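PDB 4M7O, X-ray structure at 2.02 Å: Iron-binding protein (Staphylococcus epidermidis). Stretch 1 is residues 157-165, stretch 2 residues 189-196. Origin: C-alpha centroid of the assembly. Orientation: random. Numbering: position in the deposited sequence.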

# COMPACT_ATOMS: atom_id res chain seq x y z
N HIS A 157 -23.04 -16.65 -2.31
CA HIS A 157 -24.18 -15.87 -1.87
C HIS A 157 -23.78 -15.07 -0.64
O HIS A 157 -23.26 -15.62 0.33
CB HIS A 157 -25.37 -16.78 -1.56
N HIS A 158 -23.99 -13.76 -0.71
CA HIS A 158 -23.76 -12.88 0.44
C HIS A 158 -24.62 -11.62 0.30
O HIS A 158 -24.99 -11.24 -0.81
CB HIS A 158 -22.28 -12.50 0.54
CG HIS A 158 -21.77 -11.76 -0.65
ND1 HIS A 158 -21.91 -10.40 -0.80
CD2 HIS A 158 -21.11 -12.19 -1.75
CE1 HIS A 158 -21.36 -10.02 -1.94
NE2 HIS A 158 -20.87 -11.09 -2.53
N LYS A 159 -24.94 -11.00 1.43
CA LYS A 159 -25.71 -9.76 1.39
C LYS A 159 -24.83 -8.62 0.88
O LYS A 159 -23.72 -8.43 1.35
CB LYS A 159 -26.27 -9.43 2.78
N LYS A 160 -25.33 -7.89 -0.11
CA LYS A 160 -24.63 -6.73 -0.66
C LYS A 160 -24.26 -5.73 0.43
O LYS A 160 -25.11 -5.00 0.94
CB LYS A 160 -25.51 -6.06 -1.73
CG LYS A 160 -26.94 -6.60 -1.80
N GLN A 161 -22.98 -5.68 0.78
CA GLN A 161 -22.55 -4.88 1.93
C GLN A 161 -21.81 -3.60 1.58
O GLN A 161 -20.88 -3.62 0.76
CB GLN A 161 -21.69 -5.72 2.87
CG GLN A 161 -22.48 -6.70 3.72
CD GLN A 161 -21.58 -7.51 4.60
OE1 GLN A 161 -21.79 -7.61 5.81
NE2 GLN A 161 -20.54 -8.09 4.00
N GLU A 162 -22.19 -2.50 2.23
CA GLU A 162 -21.58 -1.20 2.00
C GLU A 162 -20.54 -0.82 3.08
O GLU A 162 -20.84 -0.81 4.28
CB GLU A 162 -22.65 -0.10 1.84
CG GLU A 162 -23.74 -0.45 0.82
CD GLU A 162 -24.23 0.76 0.04
OE1 GLU A 162 -24.91 0.57 -0.99
OE2 GLU A 162 -23.95 1.90 0.46
N VAL A 163 -19.33 -0.51 2.63
CA VAL A 163 -18.20 -0.33 3.53
C VAL A 163 -17.72 1.11 3.51
O VAL A 163 -17.52 1.69 2.45
CB VAL A 163 -17.05 -1.24 3.11
CG1 VAL A 163 -15.85 -1.03 4.03
CG2 VAL A 163 -17.49 -2.70 3.09
N PHE A 164 -17.54 1.68 4.70
CA PHE A 164 -16.97 3.01 4.83
C PHE A 164 -15.51 2.86 5.23
O PHE A 164 -15.20 2.23 6.25
CB PHE A 164 -17.74 3.83 5.87
CG PHE A 164 -17.10 5.15 6.18
CD1 PHE A 164 -17.19 6.21 5.28
CD2 PHE A 164 -16.42 5.35 7.36
CE1 PHE A 164 -16.60 7.43 5.56
CE2 PHE A 164 -15.82 6.59 7.63
CZ PHE A 164 -15.91 7.61 6.74
N MSE A 165 -14.61 3.41 4.41
CA MSE A 165 -13.18 3.37 4.71
C MSE A 165 -12.81 4.70 5.33
O MSE A 165 -12.91 5.75 4.69
CB MSE A 165 -12.36 3.16 3.44
CG MSE A 165 -12.77 1.97 2.60
SE MSE A 165 -12.29 0.25 3.39
CE MSE A 165 -10.38 0.53 3.58
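Stretch 2 189-196: LDAKNSFD

Stretch 2 lies beside stretch 1 as a parallel neighbour: their end-to-end directions differ by only 27°, and the register pairs Q161 with A191, E162 with K192, V163 with N193 and F164 with S194. Both backbones are extended through the paired region, but stretch 2 leaves a helix at L189, passes through D190 with positive phi (55°), straightens, and turns again from S194.

Contact begins at H158, whose CA-to-CB bond points toward stretch 2 and whose chi1 is p. Its NE2 donates a weak hydrogen bond to OD2 of D190 at 2.8 Å, OD2 lying near the ring plane, at its edge, where a histidine nitrogen can present its proton. K159 and K160 make no contact with stretch 2.

From Q161 the backbone takes over. The Q161 O accepts from K192 N at 3.0 Å. Next, E162 CA approaches K192 O at 3.4 Å in a CA-H...O contact. Side chains alternate between the faces: E162 and K192 share one, where E162 OE1 lies 3.4 Å from K192 CD. Both are partly exposed, as suits long side chains with polar ends, though the lysine's end is not modelled.

V163 and N193 occupy the other face. V163 N donates to K192 O at 2.8 Å, and V163 O accepts from S194 N at 2.9 Å. V163 thus uses both its N and its O on stretch 2, and K192 does the same in return, the staggered pattern of parallel strands. The compact, branched valine also brings V163 CG2 to 4.2 Å from A191 CB, an apolar contact suited to its buried position.

F164 CD1 lies 3.5 Å from F195 CE2, rim to rim, with ring planes at 65°; both phenylalanines are buried, where apolar rings fit well. Beyond it, a water accepts from selenomethionine M165 N and donates to N193 OD1, both at 2.9 Å. N193 OD1 also accepts from F195 N at 2.8 Å, bracing the turn that ends the pairing.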

# COMPACT_ATOMS: atom_id res chain seq x y z
N LEU A 189 -13.38 -7.66 -3.95
CA LEU A 189 -14.02 -8.49 -2.94
C LEU A 189 -15.54 -8.46 -3.06
O LEU A 189 -16.24 -8.97 -2.19
CB LEU A 189 -13.57 -8.07 -1.54
CG LEU A 189 -12.08 -8.37 -1.30
CD1 LEU A 189 -11.65 -7.91 0.09
CD2 LEU A 189 -11.81 -9.84 -1.50
N ASP A 190 -16.02 -7.86 -4.14
CA ASP A 190 -17.46 -7.71 -4.41
C ASP A 190 -18.22 -7.04 -3.26
O ASP A 190 -19.33 -7.44 -2.89
CB ASP A 190 -18.10 -9.07 -4.78
CG ASP A 190 -19.54 -8.92 -5.31
OD1 ASP A 190 -19.81 -8.02 -6.14
OD2 ASP A 190 -20.41 -9.71 -4.87
N ALA A 191 -17.60 -6.00 -2.69
CA ALA A 191 -18.27 -5.16 -1.71
C ALA A 191 -18.47 -3.77 -2.33
O ALA A 191 -17.84 -3.44 -3.34
CB ALA A 191 -17.44 -5.06 -0.44
N LYS A 192 -19.35 -2.97 -1.74
CA LYS A 192 -19.62 -1.63 -2.24
C LYS A 192 -18.95 -0.57 -1.35
O LYS A 192 -18.93 -0.71 -0.12
CB LYS A 192 -21.13 -1.38 -2.32
CG LYS A 192 -21.53 -0.23 -3.23
CD LYS A 192 -21.90 1.03 -2.45
N ASN A 193 -18.40 0.47 -1.97
CA ASN A 193 -17.81 1.58 -1.23
C ASN A 193 -18.91 2.58 -0.92
O ASN A 193 -19.57 3.07 -1.85
CB ASN A 193 -16.70 2.21 -2.08
CG ASN A 193 -15.94 3.31 -1.37
OD1 ASN A 193 -16.46 3.99 -0.47
ND2 ASN A 193 -14.69 3.53 -1.80
N SER A 194 -19.13 2.89 0.36
CA SER A 194 -20.17 3.86 0.74
C SER A 194 -20.02 5.18 -0.01
O SER A 194 -20.99 5.89 -0.22
CB SER A 194 -20.12 4.17 2.24
OG SER A 194 -20.62 3.11 3.01
N PHE A 195 -18.80 5.50 -0.40
CA PHE A 195 -18.51 6.75 -1.10
C PHE A 195 -17.90 6.52 -2.47
O PHE A 195 -16.87 7.11 -2.81
CB PHE A 195 -17.62 7.64 -0.23
CG PHE A 195 -18.37 8.29 0.91
CD1 PHE A 195 -19.02 9.49 0.73
CD2 PHE A 195 -18.46 7.66 2.14
CE1 PHE A 195 -19.72 10.09 1.77
CE2 PHE A 195 -19.17 8.24 3.18
CZ PHE A 195 -19.80 9.46 3.00
N ASP A 196 -18.56 5.69 -3.27
CA ASP A 196 -18.10 5.42 -4.63
C ASP A 196 -18.38 6.61 -5.54
O ASP A 196 -17.90 6.65 -6.68
CB ASP A 196 -18.73 4.14 -5.20
CG ASP A 196 -20.25 4.17 -5.22
OD1 ASP A 196 -20.85 5.26 -5.03
OD2 ASP A 196 -20.86 3.11 -5.46
O HOH W 1 -15.86 4.83 2.27